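Local coordinates for protein ferritin (Ulva pertusa, PDB 3VNX) that probably oxidises ferrous iron at ferroxidase sites and stores it as mineral inside a hollow shell of 24 subunits, at residues A[35-40]-A[148-154]; A[96-100]-A[154-160]. One frame throughout, in Å; residues are numbered along the deposited sequence.

Contact 1: residues A[35-40]-A[148-154]; sequences EYHIEC and IADKHKD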
loop_
_atom_site.group_PDB
_atom_site.type_symbol
_atom_site.label_atom_id
_atom_site.label_comp_id
_atom_site.label_asym_id
_atom_site.label_seq_id
_atom_site.Cartn_x
_atom_site.Cartn_y
_atom_site.Cartn_z
ATOM N N GLU A 35 45.623 2.056 38.417
ATOM C CA GLU A 35 45.116 2.233 39.778
ATOM C C GLU A 35 44.001 1.252 40.102
ATOM O O GLU A 35 42.967 1.626 40.648
ATOM C CB GLU A 35 44.625 3.658 39.986
ATOM C CG GLU A 35 45.741 4.678 39.996
ATOM C CD GLU A 35 46.620 4.530 41.221
ATOM O OE1 GLU A 35 46.137 3.939 42.213
ATOM O OE2 GLU A 35 47.783 4.996 41.192
ATOM N N TYR A 36 44.227 -0.006 39.753
ATOM C CA TYR A 36 43.255 -1.051 39.979
ATOM C C TYR A 36 43.834 -2.061 40.978
ATOM O O TYR A 36 44.568 -2.974 40.592
ATOM C CB TYR A 36 42.879 -1.719 38.634
ATOM C CG TYR A 36 41.694 -2.650 38.760
ATOM C CD1 TYR A 36 40.432 -2.156 39.076
ATOM C CD2 TYR A 36 41.839 -4.024 38.601
ATOM C CE1 TYR A 36 39.333 -3.012 39.218
ATOM C CE2 TYR A 36 40.747 -4.885 38.739
ATOM C CZ TYR A 36 39.498 -4.370 39.055
ATOM O OH TYR A 36 38.416 -5.216 39.197
ATOM N N HIS A 37 43.482 -1.887 42.255
ATOM C CA HIS A 37 44.103 -2.590 43.383
ATOM C C HIS A 37 43.871 -4.091 43.386
ATOM O O HIS A 37 42.798 -4.575 43.018
ATOM C CB HIS A 37 43.612 -1.990 44.709
ATOM C CG HIS A 37 44.410 -2.407 45.916
ATOM N ND1 HIS A 37 45.443 -1.649 46.426
ATOM C CD2 HIS A 37 44.295 -3.480 46.737
ATOM C CE1 HIS A 37 45.945 -2.247 47.493
ATOM N NE2 HIS A 37 45.261 -3.354 47.709
ATOM N N ILE A 38 44.879 -4.836 43.824
ATOM C CA ILE A 38 44.774 -6.296 43.823
ATOM C C ILE A 38 43.605 -6.760 44.662
ATOM O O ILE A 38 42.927 -7.729 44.325
ATOM C CB ILE A 38 46.048 -6.966 44.335
ATOM C CG1 ILE A 38 46.377 -6.469 45.753
ATOM C CG2 ILE A 38 47.203 -6.724 43.351
ATOM C CD1 ILE A 38 47.568 -7.150 46.368
ATOM N N GLU A 39 43.357 -6.046 45.749
ATOM C CA GLU A 39 42.292 -6.415 46.664
ATOM C C GLU A 39 40.934 -6.259 45.961
ATOM O O GLU A 39 40.058 -7.115 46.066
ATOM C CB GLU A 39 42.394 -5.564 47.931
ATOM C CG GLU A 39 41.672 -6.131 49.123
ATOM C CD GLU A 39 42.029 -5.409 50.409
ATOM O OE1 GLU A 39 43.205 -5.015 50.548
ATOM O OE2 GLU A 39 41.135 -5.254 51.275
ATOM N N CYS A 40 40.781 -5.167 45.226
ATOM C CA CYS A 40 39.609 -4.976 44.385
ATOM C C CYS A 40 39.488 -6.077 43.341
ATOM O O CYS A 40 38.439 -6.716 43.230
ATOM C CB CYS A 40 39.660 -3.609 43.702
ATOM S SG CYS A 40 39.538 -2.229 44.870
ATOM N N ILE A 148 34.953 -2.445 49.704
ATOM C CA ILE A 148 36.348 -2.601 49.311
ATOM C C ILE A 148 36.724 -1.582 48.237
ATOM O O ILE A 148 37.740 -0.887 48.348
ATOM C CB ILE A 148 36.653 -4.025 48.823
ATOM C CG1 ILE A 148 36.440 -5.036 49.956
ATOM C CG2 ILE A 148 38.095 -4.120 48.330
ATOM C CD1 ILE A 148 36.734 -6.486 49.553
ATOM N N ALA A 149 35.900 -1.495 47.197
ATOM C CA ALA A 149 36.057 -0.471 46.162
ATOM C C ALA A 149 36.215 0.922 46.768
ATOM O O ALA A 149 37.092 1.688 46.358
ATOM C CB ALA A 149 34.861 -0.497 45.192
ATOM N N ASP A 150 35.351 1.249 47.730
ATOM C CA ASP A 150 35.401 2.545 48.409
ATOM C C ASP A 150 36.697 2.709 49.216
ATOM O O ASP A 150 37.354 3.757 49.153
ATOM C CB ASP A 150 34.187 2.729 49.331
ATOM C CG ASP A 150 34.083 4.150 49.889
ATOM O OD1 ASP A 150 34.632 5.088 49.268
ATOM O OD2 ASP A 150 33.450 4.333 50.948
ATOM N N LYS A 151 37.045 1.665 49.968
ATOM C CA LYS A 151 38.271 1.640 50.754
ATOM C C LYS A 151 39.464 2.126 49.926
ATOM O O LYS A 151 40.199 3.029 50.345
ATOM C CB LYS A 151 38.506 0.221 51.285
ATOM C CG LYS A 151 39.822 0.012 51.989
ATOM C CD LYS A 151 39.744 -1.160 52.956
ATOM C CE LYS A 151 39.685 -2.493 52.227
ATOM N NZ LYS A 151 39.514 -3.652 53.170
ATOM N N HIS A 152 39.641 1.546 48.739
ATOM C CA HIS A 152 40.805 1.871 47.917
ATOM C C HIS A 152 40.544 3.061 46.975
ATOM O O HIS A 152 41.331 3.351 46.058
ATOM C CB HIS A 152 41.311 0.621 47.174
ATOM C CG HIS A 152 41.780 -0.472 48.090
ATOM N ND1 HIS A 152 43.079 -0.553 48.548
ATOM C CD2 HIS A 152 41.120 -1.516 48.645
ATOM C CE1 HIS A 152 43.201 -1.611 49.333
ATOM N NE2 HIS A 152 42.027 -2.210 49.413
ATOM N N LYS A 153 39.435 3.753 47.224
ATOM C CA LYS A 153 39.142 4.996 46.528
ATOM C C LYS A 153 39.134 4.827 45.008
ATOM O O LYS A 153 39.686 5.643 44.275
ATOM C CB LYS A 153 40.147 6.075 46.948
ATOM C CG LYS A 153 39.637 6.982 48.062
ATOM C CD LYS A 153 38.990 6.185 49.194
ATOM C CE LYS A 153 37.910 6.994 49.916
ATOM N NZ LYS A 153 36.815 7.381 48.981
ATOM N N ASP A 154 38.517 3.750 44.542
ATOM C CA ASP A 154 38.402 3.508 43.120
ATOM C C ASP A 154 36.999 3.933 42.709
ATOM O O ASP A 154 36.067 3.119 42.701
ATOM C CB ASP A 154 38.615 2.027 42.848
ATOM C CG ASP A 154 38.774 1.708 41.370
ATOM O OD1 ASP A 154 38.306 2.477 40.490
ATOM O OD2 ASP A 154 39.375 0.658 41.100
HETATM O O HOH W 1 41.395 -0.215 43.008
#

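Contact 2: residues A[96-100]-A[154-160]; sequences YQTKR and DAALCDF. With CA (calcium ion), chain B.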
loop_
_atom_site.group_PDB
_atom_site.type_symbol
_atom_site.label_atom_id
_atom_site.label_comp_id
_atom_site.label_asym_id
_atom_site.label_seq_id
_atom_site.Cartn_x
_atom_site.Cartn_y
_atom_site.Cartn_z
ATOM N N TYR A 96 33.927 -6.552 33.469
ATOM C CA TYR A 96 34.560 -5.404 34.101
ATOM C C TYR A 96 35.996 -5.732 34.498
ATOM O O TYR A 96 36.891 -4.891 34.349
ATOM C CB TYR A 96 33.768 -4.892 35.317
ATOM C CG TYR A 96 34.181 -3.489 35.709
ATOM C CD1 TYR A 96 33.745 -2.390 34.963
ATOM C CD2 TYR A 96 35.040 -3.256 36.805
ATOM C CE1 TYR A 96 34.135 -1.085 35.287
ATOM C CE2 TYR A 96 35.437 -1.946 37.142
ATOM C CZ TYR A 96 34.976 -0.868 36.376
ATOM O OH TYR A 96 35.337 0.425 36.680
ATOM N N GLN A 97 36.207 -6.953 34.998
ATOM C CA GLN A 97 37.528 -7.377 35.455
ATOM C C GLN A 97 38.573 -7.166 34.363
ATOM O O GLN A 97 39.580 -6.485 34.577
ATOM C CB GLN A 97 37.518 -8.840 35.899
ATOM C CG GLN A 97 38.836 -9.301 36.506
ATOM C CD GLN A 97 39.020 -8.839 37.958
ATOM O OE1 GLN A 97 39.306 -7.661 38.221
ATOM N NE2 GLN A 97 38.855 -9.774 38.907
ATOM N N THR A 98 38.325 -7.740 33.189
ATOM C CA THR A 98 39.275 -7.618 32.091
ATOM C C THR A 98 39.222 -6.228 31.441
ATOM O O THR A 98 40.191 -5.769 30.828
ATOM C CB THR A 98 39.078 -8.732 31.066
ATOM O OG1 THR A 98 37.677 -8.914 30.829
ATOM C CG2 THR A 98 39.663 -10.037 31.614
ATOM N N LYS A 99 38.089 -5.556 31.591
ATOM C CA LYS A 99 38.000 -4.168 31.193
ATOM C C LYS A 99 39.048 -3.325 31.946
ATOM O O LYS A 99 39.703 -2.476 31.349
ATOM C CB LYS A 99 36.581 -3.628 31.418
ATOM C CG LYS A 99 36.279 -2.311 30.685
ATOM C CD LYS A 99 34.812 -1.870 30.836
ATOM C CE LYS A 99 33.907 -2.550 29.809
ATOM N NZ LYS A 99 32.445 -2.266 30.037
ATOM N N ARG A 100 39.213 -3.561 33.248
ATOM C CA ARG A 100 40.102 -2.721 34.058
ATOM C C ARG A 100 41.546 -3.218 34.108
ATOM O O ARG A 100 42.381 -2.621 34.788
ATOM C CB ARG A 100 39.578 -2.578 35.496
ATOM C CG ARG A 100 38.366 -1.654 35.669
ATOM C CD ARG A 100 38.695 -0.178 35.411
ATOM N NE ARG A 100 39.767 0.326 36.277
ATOM C CZ ARG A 100 39.601 0.764 37.527
ATOM N NH1 ARG A 100 38.392 0.767 38.078
ATOM N NH2 ARG A 100 40.646 1.207 38.224
ATOM N N ASP A 154 38.517 3.750 44.542
ATOM C CA ASP A 154 38.402 3.508 43.120
ATOM C C ASP A 154 36.999 3.933 42.709
ATOM O O ASP A 154 36.067 3.119 42.701
ATOM C CB ASP A 154 38.615 2.027 42.848
ATOM C CG ASP A 154 38.774 1.708 41.370
ATOM O OD1 ASP A 154 38.306 2.477 40.490
ATOM O OD2 ASP A 154 39.375 0.658 41.100
ATOM N N ALA A 155 36.838 5.212 42.394
ATOM C CA ALA A 155 35.501 5.743 42.167
ATOM C C ALA A 155 34.831 5.091 40.938
ATOM O O ALA A 155 33.610 4.901 40.914
ATOM C CB ALA A 155 35.548 7.270 42.037
ATOM N N ALA A 156 35.643 4.747 39.931
ATOM C CA ALA A 156 35.140 4.088 38.727
ATOM C C ALA A 156 34.484 2.761 39.065
ATOM O O ALA A 156 33.379 2.475 38.597
ATOM C CB ALA A 156 36.256 3.884 37.698
ATOM N N LEU A 157 35.169 1.945 39.862
ATOM C CA LEU A 157 34.615 0.657 40.257
ATOM C C LEU A 157 33.377 0.833 41.159
ATOM O O LEU A 157 32.398 0.078 41.050
ATOM C CB LEU A 157 35.684 -0.201 40.934
ATOM C CG LEU A 157 35.204 -1.480 41.637
ATOM C CD1 LEU A 157 34.733 -2.531 40.646
ATOM C CD2 LEU A 157 36.321 -2.039 42.504
ATOM N N CYS A 158 33.402 1.835 42.033
ATOM C CA CYS A 158 32.239 2.096 42.883
ATOM C C CYS A 158 31.018 2.372 42.032
ATOM O O CYS A 158 29.969 1.746 42.210
ATOM C CB CYS A 158 32.481 3.284 43.820
ATOM S SG CYS A 158 33.701 2.935 45.107
ATOM N N ASP A 159 31.173 3.317 41.104
ATOM C CA ASP A 159 30.097 3.703 40.208
ATOM C C ASP A 159 29.579 2.476 39.470
ATOM O O ASP A 159 28.366 2.264 39.361
ATOM C CB ASP A 159 30.586 4.757 39.214
ATOM C CG ASP A 159 29.506 5.177 38.226
ATOM O OD1 ASP A 159 28.488 5.766 38.659
ATOM O OD2 ASP A 159 29.682 4.914 37.012
ATOM N N PHE A 160 30.509 1.657 38.991
ATOM C CA PHE A 160 30.144 0.447 38.278
ATOM C C PHE A 160 29.308 -0.482 39.138
ATOM O O PHE A 160 28.291 -1.009 38.682
ATOM C CB PHE A 160 31.364 -0.312 37.755
ATOM C CG PHE A 160 31.035 -1.707 37.324
ATOM C CD1 PHE A 160 30.295 -1.928 36.167
ATOM C CD2 PHE A 160 31.397 -2.795 38.100
ATOM C CE1 PHE A 160 29.943 -3.217 35.777
ATOM C CE2 PHE A 160 31.051 -4.088 37.720
ATOM C CZ PHE A 160 30.324 -4.298 36.558
HETATM CA CA CA B . 28.364 7.174 40.960
#

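Contact 1: residues A[35-40]-A[148-154]
His152, Glu39 and Cys40 bury the most surface where the start of helix 38-66 meets the end of helix 123-151. His152 is the first residue beyond the helical part of 148-154. Its ring lies face to face with that of His37, the N-cap residue of the other helix. The centroids are 3.7 Å apart and the planes meet at 27°. The edge of the His152 ring faces the Glu39 carboxylate, with NE2 of His152 3.2 Å from OE1 of Glu39. The other oxygen, OE2 of Glu39, forms a salt bridge with NZ of Lys151 at 3.0 Å. One acid thus meets two neighbouring basic side chains.

Cys40 fills the buried side. Its SG lies 4.2 Å from CG2 of Ile148 and 4.1 Å from both CA of Ala149 and CB of His152. Leu157 of helix 155-201 also touches Cys40 and Ala149.

Helix 123-151 ends in a Schellman motif, with Lys153 at positive phi as the C-prime residue. Asp154 N bonds to Ala149 O at 3.1 Å and Lys153 N to Asp150 O at 2.8 Å. The turn brings Asp154 round towards 35-40. There a water accepts from His37 N at 2.8 Å and donates to Asp154 OD2 at 2.9 Å. The main charge partner of Asp154 is Arg100.

The contact joins two helix ends of the ferritin four-helix bundle. Its chemistry is mixed: stacked imidazoles and a salt bridge on the more open side, Cys40 packing on the buried side.

Contact 2: residues A[96-100]-A[154-160]
Tyr96 and Phe160 both take the t rotamer at chi1, with chi2 of 77° and 71°. Both CA-to-CB bonds point across the gap between helix 73-99 and helix 155-201. The matched conformations bring the rings into an offset stack, with centroids 4.1 Å apart and planes at 6°. Each CB lies over the other ring: Tyr96 CB is 4.0 Å from the Phe160 centroid, and Phe160 CB is 4.1 Å from the Tyr96 centroid. Leu157 adds its CD1, 3.6 Å from CE2 of Tyr96.

Arg100 follows the end of its helix. Its first three chi angles are all m, so the chain folds back and NH1 makes a weak hydrogen bond to Tyr96 OH at 3.4 Å. NH1 also forms a salt bridge with Asp154 OD1 at 3.0 Å. Asp154, t at chi1, is the N-cap of helix 155-201, and its OD1 accepts from Leu157 N at 3.2 Å. Val34 O is a further partner of Arg100, through NH2.

On the same helix, Asp159 OD1 binds a calcium ion at 2.7 Å.

Two bundle helices are thus joined by aromatic packing beside a buried ion pair, in which the capping carboxylate also has its charge balanced by Arg100.

In the fold
Contacts 1 and 2 lie side by side at one end of the four-helix bundle, their centres 9 Å apart. Between them they take in all four long helices. Asp154 belongs to both, at the turn from helix 123-151 to helix 155-201. Tyr36 also ties them together, through a probable hydrogen bond from its OH to OE1 of Gln97 at 2.8 Å. Contact 2 is buried and rests on aromatic and aliphatic packing with an enclosed ion pair. Contact 1 is only partly buried, and its stacked histidines and salt bridge sit nearer the surface. Both touch a second subunit of the 24-chain shell.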